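Local coordinates for protein 4'-phospho-dehydrooxetanocin synthase (Bacillus megaterium, PDB 5UL3) that catalyses the oxidative ring contraction of dAMP to an oxetane aldehyde in oxetanocin A biosynthesis, using cobalamin, a [4Fe-4S] cluster and S-adenosylmethionine, at residues I213-V218 with L234-K239; P220-E225 with F320-H325; I546-P551 with G579-S584. All blocks are in the same frame, centred on the assembly; numbering follows the deposited sequence. Where two conformers were deposited one is given.

Contact 1 (I213-V218 with L234-K239); sequences ITVGNV and LLICDK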
loop_
_atom_site.group_PDB
_atom_site.type_symbol
_atom_site.label_atom_id
_atom_site.label_comp_id
_atom_site.label_asym_id
_atom_site.label_seq_id
_atom_site.Cartn_x
_atom_site.Cartn_y
_atom_site.Cartn_z
ATOM N N ILE A 213 -8.332 -16.246 -19.182
ATOM C CA ILE A 213 -7.278 -15.309 -18.803
ATOM C C ILE A 213 -7.934 -14.028 -18.310
ATOM O O ILE A 213 -8.810 -13.474 -18.987
ATOM C CB ILE A 213 -6.338 -15.006 -19.981
ATOM C CG1 ILE A 213 -5.863 -16.306 -20.635
ATOM C CG2 ILE A 213 -5.141 -14.198 -19.507
ATOM C CD1 ILE A 213 -5.080 -17.200 -19.699
ATOM N N THR A 214 -7.504 -13.546 -17.146
ATOM C CA THR A 214 -8.011 -12.281 -16.630
ATOM C C THR A 214 -6.854 -11.471 -16.050
ATOM O O THR A 214 -5.840 -12.025 -15.624
ATOM C CB THR A 214 -9.139 -12.516 -15.589
ATOM O OG1 THR A 214 -9.620 -11.257 -15.091
ATOM C CG2 THR A 214 -8.680 -13.370 -14.415
ATOM N N VAL A 215 -6.988 -10.142 -16.071
ATOM C CA VAL A 215 -6.025 -9.279 -15.396
ATOM C C VAL A 215 -6.824 -8.362 -14.485
ATOM O O VAL A 215 -7.986 -8.048 -14.761
ATOM C CB VAL A 215 -5.141 -8.442 -16.350
ATOM C CG1 VAL A 215 -4.126 -9.342 -17.122
ATOM C CG2 VAL A 215 -6.002 -7.620 -17.302
ATOM N N GLY A 216 -6.198 -7.942 -13.389
ATOM C CA GLY A 216 -6.858 -7.047 -12.451
ATOM C C GLY A 216 -5.890 -6.026 -11.898
ATOM O O GLY A 216 -4.742 -5.937 -12.359
ATOM N N ASN A 217 -6.338 -5.301 -10.870
ATOM C CA ASN A 217 -5.658 -4.144 -10.295
ATOM C C ASN A 217 -5.788 -2.924 -11.210
ATOM O O ASN A 217 -6.436 -2.971 -12.265
ATOM C CB ASN A 217 -4.189 -4.431 -9.968
ATOM C CG ASN A 217 -3.727 -3.746 -8.680
ATOM O OD1 ASN A 217 -4.281 -2.716 -8.272
ATOM N ND2 ASN A 217 -2.711 -4.321 -8.036
ATOM N N VAL A 218 -5.192 -1.813 -10.786
ATOM C CA VAL A 218 -5.646 -0.499 -11.248
ATOM C C VAL A 218 -5.239 -0.194 -12.696
ATOM O O VAL A 218 -5.954 0.533 -13.398
ATOM C CB VAL A 218 -5.129 0.585 -10.284
ATOM C CG1 VAL A 218 -3.616 0.660 -10.330
ATOM C CG2 VAL A 218 -5.794 1.934 -10.594
ATOM N N LEU A 234 -9.365 -11.138 -23.674
ATOM C CA LEU A 234 -8.995 -10.931 -22.279
ATOM C C LEU A 234 -10.177 -10.376 -21.485
ATOM O O LEU A 234 -10.979 -9.587 -21.990
ATOM C CB LEU A 234 -7.809 -9.968 -22.200
ATOM C CG LEU A 234 -7.146 -9.697 -20.849
ATOM C CD1 LEU A 234 -6.515 -10.982 -20.323
ATOM C CD2 LEU A 234 -6.092 -8.608 -20.984
ATOM N N LEU A 235 -10.281 -10.797 -20.226
ATOM C CA LEU A 235 -11.300 -10.285 -19.315
ATOM C C LEU A 235 -10.621 -9.434 -18.256
ATOM O O LEU A 235 -9.685 -9.894 -17.602
ATOM C CB LEU A 235 -12.072 -11.427 -18.659
ATOM C CG LEU A 235 -12.701 -12.457 -19.601
ATOM C CD1 LEU A 235 -13.420 -13.520 -18.801
ATOM C CD2 LEU A 235 -13.638 -11.797 -20.603
ATOM N N ILE A 236 -11.080 -8.198 -18.077
ATOM C CA ILE A 236 -10.444 -7.277 -17.136
ATOM C C ILE A 236 -11.333 -7.139 -15.907
ATOM O O ILE A 236 -12.524 -6.839 -16.027
ATOM C CB ILE A 236 -10.166 -5.908 -17.789
ATOM C CG1 ILE A 236 -9.016 -6.048 -18.793
ATOM C CG2 ILE A 236 -9.808 -4.859 -16.729
ATOM C CD1 ILE A 236 -8.747 -4.793 -19.588
ATOM N N CYS A 237 -10.754 -7.366 -14.727
ATOM C CA CYS A 237 -11.461 -7.154 -13.472
ATOM C C CYS A 237 -11.352 -5.676 -13.111
ATOM O O CYS A 237 -10.248 -5.174 -12.861
ATOM C CB CYS A 237 -10.870 -8.020 -12.356
ATOM S SG CYS A 237 -11.634 -7.723 -10.730
ATOM N N ASP A 238 -12.500 -4.989 -13.097
ATOM C CA ASP A 238 -12.525 -3.532 -12.966
ATOM C C ASP A 238 -12.281 -3.062 -11.540
ATOM O O ASP A 238 -11.685 -1.999 -11.339
ATOM C CB ASP A 238 -13.874 -2.987 -13.446
ATOM C CG ASP A 238 -14.044 -3.086 -14.957
ATOM O OD1 ASP A 238 -13.020 -3.100 -15.669
ATOM O OD2 ASP A 238 -15.203 -3.131 -15.423
ATOM N N LYS A 239 -12.741 -3.816 -10.544
ATOM C CA LYS A 239 -12.640 -3.369 -9.158
ATOM C C LYS A 239 -12.156 -4.514 -8.267
ATOM O O LYS A 239 -11.051 -5.029 -8.465
ATOM C CB LYS A 239 -13.992 -2.818 -8.684
ATOM C CG LYS A 239 -14.357 -1.509 -9.433
ATOM C CD LYS A 239 -15.845 -1.299 -9.526
ATOM C CE LYS A 239 -16.132 -0.066 -10.409
ATOM N NZ LYS A 239 -17.583 0.253 -10.434
#

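Contact 2 (P220-E225 with F320-H325); sequences PSFSPE and FCPRDH. With SF4 (iron/sulfur cluster), chain B; EDO (1,2-ethanediol), chain C.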
loop_
_atom_site.group_PDB
_atom_site.type_symbol
_atom_site.label_atom_id
_atom_site.label_comp_id
_atom_site.label_asym_id
_atom_site.label_seq_id
_atom_site.Cartn_x
_atom_site.Cartn_y
_atom_site.Cartn_z
ATOM N N PRO A 220 -4.948 -2.112 -15.706
ATOM C CA PRO A 220 -5.935 -2.477 -16.746
ATOM C C PRO A 220 -7.329 -1.941 -16.481
ATOM O O PRO A 220 -8.082 -1.695 -17.435
ATOM C CB PRO A 220 -5.919 -4.017 -16.737
ATOM C CG PRO A 220 -5.419 -4.380 -15.392
ATOM C CD PRO A 220 -4.440 -3.305 -15.000
ATOM N N SER A 221 -7.713 -1.773 -15.211
ATOM C CA SER A 221 -9.006 -1.170 -14.898
ATOM C C SER A 221 -9.122 0.225 -15.496
ATOM O O SER A 221 -10.172 0.603 -16.034
ATOM C CB SER A 221 -9.197 -1.098 -13.384
ATOM O OG SER A 221 -10.468 -0.548 -13.056
ATOM N N PHE A 222 -8.062 1.013 -15.393
ATOM C CA PHE A 222 -8.126 2.393 -15.864
ATOM C C PHE A 222 -7.949 2.499 -17.375
ATOM O O PHE A 222 -8.525 3.400 -18.002
ATOM C CB PHE A 222 -7.078 3.244 -15.138
ATOM C CG PHE A 222 -7.531 3.752 -13.784
ATOM C CD1 PHE A 222 -8.653 3.222 -13.165
ATOM C CD2 PHE A 222 -6.829 4.755 -13.132
ATOM C CE1 PHE A 222 -9.066 3.680 -11.919
ATOM C CE2 PHE A 222 -7.237 5.216 -11.888
ATOM C CZ PHE A 222 -8.349 4.680 -11.284
ATOM N N SER A 223 -7.195 1.590 -17.982
ATOM C CA SER A 223 -6.866 1.670 -19.404
ATOM C C SER A 223 -7.116 0.329 -20.089
ATOM O O SER A 223 -6.179 -0.328 -20.554
ATOM C CB SER A 223 -5.418 2.116 -19.581
ATOM O OG SER A 223 -5.161 3.331 -18.894
ATOM N N PRO A 224 -8.377 -0.098 -20.189
ATOM C CA PRO A 224 -8.646 -1.423 -20.768
ATOM C C PRO A 224 -8.416 -1.502 -22.273
ATOM O O PRO A 224 -8.049 -2.576 -22.772
ATOM C CB PRO A 224 -10.118 -1.667 -20.413
ATOM C CG PRO A 224 -10.698 -0.314 -20.289
ATOM C CD PRO A 224 -9.606 0.550 -19.710
ATOM N N GLU A 225 -8.605 -0.399 -23.001
ATOM C CA GLU A 225 -8.551 -0.441 -24.461
ATOM C C GLU A 225 -7.185 -0.896 -24.967
ATOM O O GLU A 225 -7.096 -1.617 -25.968
ATOM C CB GLU A 225 -8.914 0.931 -25.035
ATOM C CG GLU A 225 -8.011 2.077 -24.579
ATOM C CD GLU A 225 -8.255 2.500 -23.135
ATOM O OE1 GLU A 225 -9.365 2.270 -22.617
ATOM O OE2 GLU A 225 -7.328 3.059 -22.515
ATOM N N PHE A 320 -7.014 14.893 -6.303
ATOM C CA PHE A 320 -5.934 14.157 -6.939
ATOM C C PHE A 320 -6.039 12.644 -6.734
ATOM O O PHE A 320 -5.190 11.902 -7.235
ATOM C CB PHE A 320 -4.586 14.645 -6.383
ATOM C CG PHE A 320 -4.492 14.518 -4.885
ATOM C CD1 PHE A 320 -4.103 13.318 -4.293
ATOM C CD2 PHE A 320 -4.854 15.583 -4.059
ATOM C CE1 PHE A 320 -4.048 13.179 -2.918
ATOM C CE2 PHE A 320 -4.808 15.457 -2.688
ATOM C CZ PHE A 320 -4.404 14.247 -2.105
ATOM N N CYS A 321 -7.039 12.171 -6.007
ATOM C CA CYS A 321 -7.131 10.763 -5.625
ATOM C C CYS A 321 -8.293 10.104 -6.365
ATOM O O CYS A 321 -9.457 10.295 -5.984
ATOM C CB CYS A 321 -7.324 10.669 -4.105
ATOM S SG CYS A 321 -7.300 8.976 -3.392
ATOM N N PRO A 322 -8.054 9.339 -7.435
ATOM C CA PRO A 322 -9.192 8.748 -8.164
ATOM C C PRO A 322 -9.862 7.675 -7.320
ATOM O O PRO A 322 -9.190 6.896 -6.641
ATOM C CB PRO A 322 -8.546 8.151 -9.420
ATOM C CG PRO A 322 -7.134 7.819 -8.993
ATOM C CD PRO A 322 -6.753 8.889 -7.960
ATOM N N ARG A 323 -11.202 7.653 -7.341
ATOM C CA ARG A 323 -11.947 6.727 -6.499
ATOM C C ARG A 323 -12.571 5.560 -7.266
ATOM O O ARG A 323 -13.217 4.713 -6.647
ATOM C CB ARG A 323 -13.027 7.491 -5.709
ATOM C CG ARG A 323 -12.456 8.661 -4.862
ATOM C CD ARG A 323 -11.247 8.211 -3.988
ATOM N NE ARG A 323 -11.575 7.049 -3.150
ATOM C CZ ARG A 323 -10.654 6.219 -2.653
ATOM N NH1 ARG A 323 -11.023 5.175 -1.905
ATOM N NH2 ARG A 323 -9.362 6.420 -2.930
ATOM N N ASP A 324 -12.363 5.468 -8.586
ATOM C CA ASP A 324 -13.138 4.522 -9.392
ATOM C C ASP A 324 -12.739 3.078 -9.125
ATOM O O ASP A 324 -13.561 2.172 -9.283
ATOM C CB ASP A 324 -12.970 4.829 -10.879
ATOM C CG ASP A 324 -13.561 6.167 -11.248
ATOM O OD1 ASP A 324 -12.888 7.187 -11.005
ATOM O OD2 ASP A 324 -14.712 6.190 -11.728
ATOM N N HIS A 325 -11.497 2.849 -8.716
ATOM C CA HIS A 325 -11.012 1.496 -8.459
ATOM C C HIS A 325 -11.172 1.103 -6.990
ATOM O O HIS A 325 -11.566 -0.034 -6.687
ATOM C CB HIS A 325 -9.547 1.405 -8.913
ATOM C CG HIS A 325 -8.911 0.049 -8.721
ATOM N ND1 HIS A 325 -9.339 -1.085 -9.385
ATOM C CD2 HIS A 325 -7.870 -0.340 -7.948
ATOM C CE1 HIS A 325 -8.596 -2.114 -9.014
ATOM N NE2 HIS A 325 -7.687 -1.687 -8.156
HETATM FE FE1 SF4 B . -8.264 11.770 0.124
HETATM FE FE2 SF4 B . -6.782 9.864 1.366
HETATM FE FE3 SF4 B . -7.712 9.512 -1.242
HETATM FE FE4 SF4 B . -9.469 9.416 0.850
HETATM S S1 SF4 B . -7.734 7.951 0.442
HETATM S S2 SF4 B . -9.772 10.547 -1.128
HETATM S S3 SF4 B . -8.571 11.030 2.221
HETATM S S4 SF4 B . -6.189 11.074 -0.484
HETATM C C1 EDO C . -13.232 1.102 -12.602
HETATM O O1 EDO C . -12.015 1.819 -12.895
HETATM C C2 EDO C . -14.008 0.824 -13.891
HETATM O O2 EDO C . -13.189 0.169 -14.869
#

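Contact 3 (I546-P551 with G579-S584); sequences ILMNTP and GRYATS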
loop_
_atom_site.group_PDB
_atom_site.type_symbol
_atom_site.label_atom_id
_atom_site.label_comp_id
_atom_site.label_asym_id
_atom_site.label_seq_id
_atom_site.Cartn_x
_atom_site.Cartn_y
_atom_site.Cartn_z
ATOM N N ILE A 546 -0.897 13.939 -12.030
ATOM C CA ILE A 546 -2.337 13.953 -12.235
ATOM C C ILE A 546 -2.751 12.591 -12.769
ATOM O O ILE A 546 -2.432 12.236 -13.910
ATOM C CB ILE A 546 -2.750 15.087 -13.179
ATOM C CG1 ILE A 546 -2.211 16.415 -12.640
ATOM C CG2 ILE A 546 -4.257 15.133 -13.317
ATOM C CD1 ILE A 546 -2.531 17.618 -13.510
ATOM N N LEU A 547 -3.453 11.819 -11.943
ATOM C CA LEU A 547 -3.844 10.488 -12.370
ATOM C C LEU A 547 -5.113 10.555 -13.208
ATOM O O LEU A 547 -5.845 11.551 -13.199
ATOM C CB LEU A 547 -4.056 9.566 -11.164
ATOM C CG LEU A 547 -2.862 9.244 -10.260
ATOM C CD1 LEU A 547 -3.271 8.237 -9.203
ATOM C CD2 LEU A 547 -1.669 8.731 -11.055
ATOM N N MET A 548 -5.369 9.468 -13.937
ATOM C CA MET A 548 -6.620 9.341 -14.669
ATOM C C MET A 548 -7.797 9.332 -13.700
ATOM O O MET A 548 -7.669 8.939 -12.534
ATOM C CB MET A 548 -6.627 8.054 -15.511
ATOM C CG MET A 548 -5.510 7.962 -16.546
ATOM S SD MET A 548 -5.447 6.332 -17.351
ATOM C CE MET A 548 -7.096 6.251 -18.054
ATOM N N ASN A 549 -8.948 9.791 -14.187
ATOM C CA ASN A 549 -10.223 9.707 -13.477
ATOM C C ASN A 549 -10.269 10.563 -12.218
ATOM O O ASN A 549 -11.054 10.279 -11.305
ATOM C CB ASN A 549 -10.571 8.254 -13.122
ATOM C CG ASN A 549 -10.790 7.400 -14.349
ATOM O OD1 ASN A 549 -11.381 7.851 -15.332
ATOM N ND2 ASN A 549 -10.306 6.167 -14.307
ATOM N N THR A 550 -9.448 11.628 -12.147
ATOM C CA THR A 550 -9.452 12.494 -10.984
ATOM C C THR A 550 -10.239 13.773 -11.252
ATOM O O THR A 550 -10.216 14.301 -12.366
ATOM C CB THR A 550 -8.027 12.896 -10.601
ATOM O OG1 THR A 550 -7.365 13.457 -11.748
ATOM C CG2 THR A 550 -7.257 11.686 -10.062
ATOM N N PRO A 551 -10.897 14.300 -10.216
ATOM C CA PRO A 551 -11.429 15.667 -10.312
ATOM C C PRO A 551 -10.390 16.675 -10.751
ATOM O O PRO A 551 -10.714 17.603 -11.503
ATOM C CB PRO A 551 -11.920 15.941 -8.880
ATOM C CG PRO A 551 -12.278 14.605 -8.348
ATOM C CD PRO A 551 -11.219 13.679 -8.923
ATOM N N GLY A 579 -0.906 5.210 -15.633
ATOM C CA GLY A 579 -2.241 5.643 -15.251
ATOM C C GLY A 579 -2.370 7.128 -14.997
ATOM O O GLY A 579 -3.169 7.538 -14.140
ATOM N N ARG A 580 -1.610 7.952 -15.718
ATOM C CA ARG A 580 -1.562 9.370 -15.389
ATOM C C ARG A 580 -1.296 10.202 -16.632
ATOM O O ARG A 580 -0.768 9.720 -17.636
ATOM C CB ARG A 580 -0.491 9.673 -14.338
ATOM C CG ARG A 580 0.942 9.581 -14.843
ATOM C CD ARG A 580 1.917 9.656 -13.668
ATOM N NE ARG A 580 3.314 9.524 -14.079
ATOM C CZ ARG A 580 4.304 9.192 -13.253
ATOM N NH1 ARG A 580 4.051 8.950 -11.972
ATOM N NH2 ARG A 580 5.544 9.097 -13.709
ATOM N N TYR A 581 -1.662 11.470 -16.531
ATOM C CA TYR A 581 -1.415 12.453 -17.570
ATOM C C TYR A 581 -0.066 13.115 -17.340
ATOM O O TYR A 581 0.442 13.159 -16.216
ATOM C CB TYR A 581 -2.504 13.526 -17.573
ATOM C CG TYR A 581 -3.900 13.043 -17.867
ATOM C CD1 TYR A 581 -4.338 12.877 -19.177
ATOM C CD2 TYR A 581 -4.800 12.782 -16.838
ATOM C CE1 TYR A 581 -5.621 12.450 -19.457
ATOM C CE2 TYR A 581 -6.092 12.351 -17.110
ATOM C CZ TYR A 581 -6.496 12.193 -18.424
ATOM O OH TYR A 581 -7.777 11.771 -18.706
ATOM N N ALA A 582 0.517 13.616 -18.423
ATOM C CA ALA A 582 1.666 14.509 -18.359
ATOM C C ALA A 582 1.147 15.916 -18.634
ATOM O O ALA A 582 0.564 16.165 -19.692
ATOM C CB ALA A 582 2.738 14.093 -19.364
ATOM N N THR A 583 1.320 16.817 -17.666
ATOM C CA THR A 583 0.606 18.091 -17.637
ATOM C C THR A 583 1.561 19.243 -17.366
ATOM O O THR A 583 2.386 19.168 -16.446
ATOM C CB THR A 583 -0.486 18.081 -16.554
ATOM O OG1 THR A 583 -1.233 16.856 -16.625
ATOM C CG2 THR A 583 -1.438 19.278 -16.716
ATOM N N SER A 584 1.437 20.311 -18.153
ATOM C CA SER A 584 2.215 21.524 -17.943
ATOM C C SER A 584 1.495 22.452 -16.968
ATOM O O SER A 584 0.311 22.288 -16.668
ATOM C CB SER A 584 2.470 22.242 -19.269
ATOM O OG SER A 584 3.197 21.428 -20.173
HETATM O O HOH W 1 0.698 15.042 -14.393
HETATM O O HOH W 2 -9.157 10.341 -16.955
#

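Contact 1 (I213-V218 with L234-K239)
Val215 N donates to Leu235 O over 3.1 Å, the central bond of a parallel strand pair. On either side of it run Leu235 N to Ile213 O and Cys237 N to Val215 O, the latter 2.9 Å long and nearly straight, with 171° at the hydrogen. Leu235 O takes a second donor, Thr214 OG1, at 2.9 Å. With OG1 anti to its own backbone N, the hydroxyl approaches from above the carbonyl plane, 48° out of it, while Val215 N arrives almost along the C=O direction. The 30° angle between the short strand axes confirms the parallel sense. These are neighbouring strands of the Rossmann-type sheet that houses cobalamin, and helices 218-222 and 224-230 make the crossover between them. Cobalamin touches Thr214, Gly216, Asn217 and Cys237. Apolar contacts build up the face bearing Val215 and Ile236, where Val215 CG2 lies 3.7 Å from Ile236 CG1 and 3.8 Å from Leu234 CD2. The other branch of Leu234, CD1, reaches Ile213 CG2 at 3.6 Å, the two side chains crossing at about a right angle. Phe227 of helix 224-230 packs on both Leu234 and Ile236.

Contact 2 (P220-E225 with F320-H325)
CG of Phe222 stands anti to its carbonyl carbon (chi1 -84°), and CG of His325 is anti to its backbone N (chi1 -179°). The Phe222 ring reaches the loop, with CE1 3.8 Å from His325 CB. Pro322 meets the same ring at the edge, in plane, with CG 3.9 Å from Phe222 CE2; the two side chains cross at about a right angle. No hydrogen bond joins the two segments directly. Instead Ser221 OG and His325 ND1 each bond to Asp238 O, so one carbonyl ties helix and loop together. Ser221 OG also accepts from O1 of a 1,2-ethanediol at 2.8 Å, probably a molecule from the crystallisation liquor. Beside Pro322, Cys321 SG binds iron FE3 of the [4Fe-4S] cluster at 2.2 Å, while His325 NE2 makes a weak hydrogen bond to cobalamin; the loop therefore serves both cofactors. It runs between strands 305-311 and 331-332 of the AdoMet radical domain and lies against the end of helix 218-222 of the cobalamin domain, while Pro220 and Pro224 pack on Ile236 of strand 235-237.

Contact 3 (I546-P551 with G579-S584)
Met548 lays its side chain over the backbone of Gly579, with CG 3.4 Å from Gly579 O and SD 3.9 Å from Gly579 CA. The same carbonyl oxygen, Gly579 O, accepts from Met548 N at 2.9 Å, with 170° at the hydrogen. The second bond, Tyr581 N to Ile546 O, is 2.8 Å long and almost collinear with the carbonyl (C=O...N 179°). Leu547 and Arg580 form the non-hydrogen-bonded pair between these bonds, and Leu547 CD2 lies 3.6 Å from Arg580 CB; the Arg580 guanidinium forms a salt bridge with Glu545 through NH1. The Tyr581 ring turns its edge toward Ile546 O and Leu547 O, and its hydroxyl shares a water with Asn549 N. Ile546 CD1 lies 3.5 Å from Thr583 OG1, the side chains crossing at about a right angle, and a second water bridges Ile546 N and Tyr581 O. In the turn that follows, Thr550 OG1 donates to Leu547 O; Thr550 also N-caps helix 551-563. Gly579 has positive phi (56°) and with Arg580 faces Asp575, which fits a G1 beta bulge. The whole is a short, irregular antiparallel pair followed by a type II turn, Leu547 to Thr550, beside the cofactors: Leu547 touches cobalamin and Glu545 binds S-adenosylmethionine.

In the fold
Contact 1 is buried in the Rossmann sheet, contact 2 is mostly buried at a domain junction, and contact 3 is partly exposed. The chemistry follows: regular strand bonding with apolar packing in contact 1, ring packing without a direct hydrogen bond in contact 2, and two backbone bonds plus waters in contact 3. Contacts 1 and 2 interleave along the chain, since helices 218-222 and 224-230 connect the strands of contact 1; they touch through Asp238 O, bonded to Ser221 and His325, and through Ile236 against Pro224. Contact 3 meets contact 2 through Met548 on Phe222, Ser223 and Pro322, and Asn549 on Asp324, but stays about 7 Å from contact 1 (nearest atoms). Cobalamin touches residues of all three.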